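Butyryl-CoA dehydrogenase (Marinomonas mediterranea, PDB 6CXT) is a flavoprotein of the acyl-CoA dehydrogenase family, modelled here with bound flavin-adenine dinucleotide. Local coordinates at residues 61-64 / 65-68; 349-352 / 353-356. One frame throughout, in Å; residues are numbered along the deposited sequence.

Contact 1: 61-64 / 65-68; sequences GFDI and LTTI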
ATOM      1  N   GLY B  61       3.047  25.771  32.801  1.00 28.97           N
ATOM      2  CA  GLY B  61       3.577  24.533  33.382  1.00 30.64           C
ATOM      3  C   GLY B  61       2.623  23.343  33.242  1.00 32.34           C
ATOM      4  O   GLY B  61       2.472  22.536  34.169  1.00 29.43           O
ATOM      5  N   PHE B  62       1.967  23.224  32.087  1.00 29.43           N
ATOM      6  CA  PHE B  62       1.110  22.053  31.826  1.00 28.99           C
ATOM      7  C   PHE B  62       1.875  20.755  31.713  1.00 28.48           C
ATOM      8  O   PHE B  62       3.047  20.741  31.334  1.00 30.98           O
ATOM      9  CB  PHE B  62       0.284  22.249  30.552  1.00 26.14           C
ATOM     10  CG  PHE B  62      -0.774  23.289  30.659  1.00 28.24           C
ATOM     11  CD1 PHE B  62      -1.518  23.458  31.860  1.00 31.27           C
ATOM     12  CD2 PHE B  62      -1.106  24.074  29.552  1.00 26.95           C
ATOM     13  CE1 PHE B  62      -2.513  24.422  31.932  1.00 29.32           C
ATOM     14  CE2 PHE B  62      -2.121  25.009  29.619  1.00 28.86           C
ATOM     15  CZ  PHE B  62      -2.817  25.198  30.810  1.00 30.80           C
ATOM     16  N   ASP B  63       1.227  19.633  32.025  1.00 29.16           N
ATOM     17  CA  ASP B  63       1.866  18.346  31.738  1.00 29.50           C
ATOM     18  C   ASP B  63       1.836  18.095  30.208  1.00 27.19           C
ATOM     19  O   ASP B  63       1.142  18.803  29.474  1.00 25.99           O
ATOM     20  CB  ASP B  63       1.218  17.197  32.517  1.00 31.13           C
ATOM     21  CG  ASP B  63      -0.273  17.019  32.210  1.00 36.17           C
ATOM     22  OD1 ASP B  63      -0.813  17.602  31.291  1.00 39.62           O
ATOM     23  OD2 ASP B  63      -0.951  16.253  32.903  1.00 45.16           O
ATOM     24  N   ILE B  64       2.571  17.085  29.770  1.00 27.21           N
ATOM     25  CA  ILE B  64       2.680  16.741  28.330  1.00 27.53           C
ATOM     26  C   ILE B  64       1.323  16.445  27.664  1.00 24.44           C
ATOM     27  O   ILE B  64       1.007  16.989  26.595  1.00 22.48           O
ATOM     28  CB  ILE B  64       3.717  15.628  28.083  1.00 27.88           C
ATOM     29  CG1 ILE B  64       5.042  16.027  28.723  1.00 28.95           C
ATOM     30  CG2 ILE B  64       4.034  15.515  26.592  1.00 26.07           C
ATOM     31  CD1 ILE B  64       5.984  14.847  28.855  1.00 29.00           C
ATOM     32  N   LEU B  65       0.490  15.647  28.310  1.00 24.00           N
ATOM     33  CA  LEU B  65      -0.811  15.384  27.709  1.00 23.02           C
ATOM     34  C   LEU B  65      -1.681  16.589  27.501  1.00 24.76           C
ATOM     35  O   LEU B  65      -2.315  16.717  26.429  1.00 21.23           O
ATOM     36  CB  LEU B  65      -1.616  14.312  28.472  1.00 24.85           C
ATOM     37  CG  LEU B  65      -1.271  12.890  28.027  1.00 26.27           C
ATOM     38  CD1 LEU B  65      -1.729  11.915  29.112  1.00 27.03           C
ATOM     39  CD2 LEU B  65      -1.884  12.541  26.646  1.00 23.19           C
ATOM     40  N   THR B  66      -1.757  17.468  28.519  1.00 21.50           N
ATOM     41  CA  THR B  66      -2.553  18.664  28.383  1.00 24.31           C
ATOM     42  C   THR B  66      -1.967  19.542  27.260  1.00 22.49           C
ATOM     43  O   THR B  66      -2.719  20.148  26.484  1.00 21.93           O
ATOM     44  CB  THR B  66      -2.589  19.483  29.698  1.00 26.60           C
ATOM     45  OG1 THR B  66      -3.125  18.653  30.735  1.00 28.52           O
ATOM     46  CG2 THR B  66      -3.488  20.665  29.529  1.00 24.98           C
ATOM     47  N   THR B  67      -0.642  19.628  27.236  1.00 21.37           N
ATOM     48  CA  THR B  67       0.038  20.480  26.264  1.00 21.00           C
ATOM     49  C   THR B  67      -0.291  19.959  24.843  1.00 21.38           C
ATOM     50  O   THR B  67      -0.687  20.745  23.977  1.00 20.72           O
ATOM     51  CB  THR B  67       1.565  20.424  26.454  1.00 22.46           C
ATOM     52  OG1 THR B  67       1.936  21.067  27.673  1.00 23.19           O
ATOM     53  CG2 THR B  67       2.326  21.112  25.272  1.00 19.75           C
ATOM     54  N   ILE B  68      -0.115  18.647  24.609  1.00 21.23           N
ATOM     55  CA  ILE B  68      -0.367  18.122  23.242  1.00 21.49           C
ATOM     56  C   ILE B  68      -1.849  18.257  22.838  1.00 21.44           C
ATOM     57  O   ILE B  68      -2.172  18.461  21.661  1.00 20.94           O
ATOM     58  CB  ILE B  68       0.219  16.703  22.973  1.00 21.87           C
ATOM     59  CG1 ILE B  68      -0.410  15.616  23.806  1.00 25.15           C
ATOM     60  CG2 ILE B  68       1.755  16.707  23.091  1.00 22.17           C
ATOM     61  CD1 ILE B  68      -1.576  14.948  23.096  1.00 26.14           C
TER
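Asp63 and Thr66 meet in an N-cap at the start of helix 64-77, in the N-terminal part of this acyl-CoA dehydrogenase fold. A single carboxylate oxygen does the capping: Asp63 OD1 accepts from Thr66 N at 2.9 Å and from Thr66 OG1 at 2.6 Å. Both donors reach it on the syn side, the amide 33° out of the carboxylate plane and the hydroxyl closer to it. With chi1 at 59°, Asp63 CG sits between its own backbone N and carbonyl carbon, which turns OD1 toward the amide and hydroxyl of Thr66. One turn is closed twice at Asp63 O: Thr67 N arrives nearly in line with the C=O, while Thr67 OG1, 3.0 Å from Asp63 O, comes from above the carbonyl plane. The other branch of Thr66, CG2, lies over one face of the Phe62 ring, a CH-pi contact 4.1 Å from the centroid. On the far flank the CG2 methyls of Ile64 and Ile68 are 4.3 Å apart, and both residues pack against Ala303 of helix 279-306. Leu12 of helix 7-19 touches both Phe62 and Thr66, and from that same helix Gln9 NE2 is hydrogen-bonded to Thr66 OG1.

Contact 2: 349-352 / 353-356; sequences VNNS and IKDA. With EDO (1,2-ethanediol), chain E.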
ATOM      1  N   VAL B 349      -7.775  23.052   0.215  1.00 17.11           N
ATOM      2  CA  VAL B 349      -7.491  21.662   0.542  1.00 19.48           C
ATOM      3  C   VAL B 349      -6.019  21.307   0.316  1.00 17.33           C
ATOM      4  O   VAL B 349      -5.467  20.417   1.010  1.00 18.35           O
ATOM      5  CB  VAL B 349      -8.460  20.819  -0.364  1.00 20.56           C
ATOM      6  CG1 VAL B 349      -7.948  19.446  -0.732  1.00 22.03           C
ATOM      7  CG2 VAL B 349      -9.814  20.745   0.370  1.00 23.56           C
ATOM      8  N   ASN B 350      -5.408  21.927  -0.668  1.00 14.59           N
ATOM      9  CA  ASN B 350      -4.122  21.397  -1.194  1.00 16.06           C
ATOM     10  C   ASN B 350      -2.935  21.822  -0.292  1.00 16.80           C
ATOM     11  O   ASN B 350      -1.813  21.381  -0.516  1.00 16.85           O
ATOM     12  CB  ASN B 350      -3.911  21.718  -2.691  1.00 16.83           C
ATOM     13  CG  ASN B 350      -3.797  23.206  -2.977  1.00 17.98           C
ATOM     14  OD1 ASN B 350      -3.412  24.007  -2.099  1.00 18.54           O
ATOM     15  ND2 ASN B 350      -4.054  23.590  -4.226  1.00 15.57           N
ATOM     16  N   ASN B 351      -3.177  22.625   0.754  1.00 16.34           N
ATOM     17  CA  ASN B 351      -2.068  22.889   1.729  1.00 18.24           C
ATOM     18  C   ASN B 351      -1.721  21.669   2.583  1.00 17.27           C
ATOM     19  O   ASN B 351      -0.577  21.527   3.014  1.00 16.92           O
ATOM     20  CB  ASN B 351      -2.389  24.048   2.657  1.00 19.21           C
ATOM     21  CG  ASN B 351      -2.205  25.358   1.968  1.00 24.11           C
ATOM     22  OD1 ASN B 351      -1.329  25.521   1.116  1.00 26.51           O
ATOM     23  ND2 ASN B 351      -3.073  26.270   2.266  1.00 27.19           N
ATOM     24  N   SER B 352      -2.652  20.747   2.765  1.00 16.45           N
ATOM     25  CA  SER B 352      -2.345  19.594   3.567  1.00 16.83           C
ATOM     26  C   SER B 352      -1.220  18.796   2.921  1.00 17.37           C
ATOM     27  O   SER B 352      -0.285  18.437   3.651  1.00 16.38           O
ATOM     28  CB  SER B 352      -3.571  18.667   3.781  1.00 16.25           C
ATOM     29  OG  SER B 352      -4.485  19.458   4.462  1.00 18.83           O
ATOM     30  N   ILE B 353      -1.313  18.457   1.619  1.00 13.79           N
ATOM     31  CA  ILE B 353      -0.250  17.614   1.048  1.00 14.40           C
ATOM     32  C   ILE B 353       1.109  18.368   1.058  1.00 15.04           C
ATOM     33  O   ILE B 353       2.162  17.758   1.321  1.00 12.91           O
ATOM     34  CB  ILE B 353      -0.550  17.072  -0.386  1.00 13.25           C
ATOM     35  CG1 ILE B 353       0.503  16.045  -0.855  1.00 13.45           C
ATOM     36  CG2 ILE B 353      -0.723  18.217  -1.421  1.00 13.39           C
ATOM     37  CD1 ILE B 353       0.796  14.835   0.105  1.00 13.12           C
ATOM     38  N   LYS B 354       1.063  19.663   0.748  1.00 14.51           N
ATOM     39  CA  LYS B 354       2.302  20.476   0.676  1.00 15.35           C
ATOM     40  C   LYS B 354       2.998  20.507   2.035  1.00 15.16           C
ATOM     41  O   LYS B 354       4.225  20.378   2.116  1.00 15.39           O
ATOM     42  CB  LYS B 354       1.967  21.899   0.175  1.00 15.25           C
ATOM     43  CG  LYS B 354       1.548  21.888  -1.309  1.00 15.35           C
ATOM     44  CD  LYS B 354       1.477  23.302  -1.849  1.00 20.41           C
ATOM     45  CE  LYS B 354       0.234  23.989  -1.309  1.00 21.27           C
ATOM     46  NZ  LYS B 354       0.346  25.422  -1.715  1.00 25.97           N
ATOM     47  N   ASP B 355       2.210  20.630   3.083  1.00 13.67           N
ATOM     48  CA  ASP B 355       2.729  20.690   4.447  1.00 15.28           C
ATOM     49  C   ASP B 355       3.112  19.341   4.938  1.00 16.62           C
ATOM     50  O   ASP B 355       4.146  19.199   5.614  1.00 16.38           O
ATOM     51  CB  ASP B 355       1.690  21.324   5.406  1.00 15.01           C
ATOM     52  CG  ASP B 355       1.407  22.782   5.046  1.00 17.54           C
ATOM     53  OD1 ASP B 355       2.147  23.403   4.208  1.00 17.46           O
ATOM     54  OD2 ASP B 355       0.437  23.347   5.598  1.00 16.80           O
ATOM     55  N   ALA B 356       2.302  18.323   4.595  1.00 13.94           N
ATOM     56  CA  ALA B 356       2.535  16.965   5.054  1.00 13.93           C
ATOM     57  C   ALA B 356       3.871  16.417   4.558  1.00 14.37           C
ATOM     58  O   ALA B 356       4.567  15.675   5.292  1.00 16.32           O
ATOM     59  CB  ALA B 356       1.395  16.012   4.632  1.00 11.67           C
TER
HETATM   60  C1  EDO E 402       1.473  28.060   5.363  1.00 28.40           C
HETATM   61  O1  EDO E 402       2.261  28.392   6.516  1.00 19.72           O
HETATM   62  C2  EDO E 402       0.239  27.169   5.651  1.00 29.04           C
HETATM   63  O2  EDO E 402       0.770  25.956   6.232  1.00 25.36           O
HETATM   64  O   HOH W   1      -3.891  18.359   0.216  1.00 12.19           O
HETATM   65  O   HOH W   2       1.417  25.037   2.112  1.00 25.42           O
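Lys354 leaves the helix with CG anti to its carbonyl carbon (chi1 -69°) and bends at chi3 (-74°), which turns its far end back over the first turn toward Asn351. The two side chains meet at Asn351 OD1, with Lys354 CE and NZ both 3.3 Å from it; the bond from NZ is weak. The aliphatic part of the lysine runs over the backbone carbonyl of Asn350, CG lying 3.5 Å from Asn350 O. Alongside, the Asn350 side chain points the same way, but its ND2 is engaged elsewhere, by Tyr343 O and Asp345 OD1. A water donates to Asn351 OD1 and, at 2.8 Å, to Asp355 OD1, bridging the two side chains along the helix. Asp355 OD1 also accepts from Leu204 N, while 1,2-ethanediol, probably from the crystallisation liquor, gives its O2 proton to Asp355 OD2 at 2.7 Å. A second water joins Val349 O to Ile353 N, 2.9 Å from that nitrogen, at the opening of helix 351-359. Regular helical bonds then take over, Asp355 N to Asn351 O and Ala356 N to Ser352 O. Leu202 of a neighbouring subunit packs on Lys354, and Tyr343 OH of that subunit bonds the backbone Lys354 O. Within the chain, Ser352 OG bonds Asp257 OD1 on helix 248-267, and Ile353 and Ala356 lean on helix 313-338.

In the fold
Contacts 1 and 2 both lie at the beginning of a helix, yet they are separate: their centres are 27 Å apart and their nearest atoms about 17 Å. Along the chain they come in series, contact 1 closing well before contact 2 opens. Residues 61-68 belong to the N-terminal domain of the acyl-CoA dehydrogenase fold and residues 349-356 to the C-terminal one. At contact 2 the side chain of Asp355 is about 9 Å from a bound FAD and about 13 Å from the ligand FK4. Each contact also approaches a subunit boundary: Leu65 packs on Met1 of one neighbouring subunit, and Ile353 on Leu357 of another.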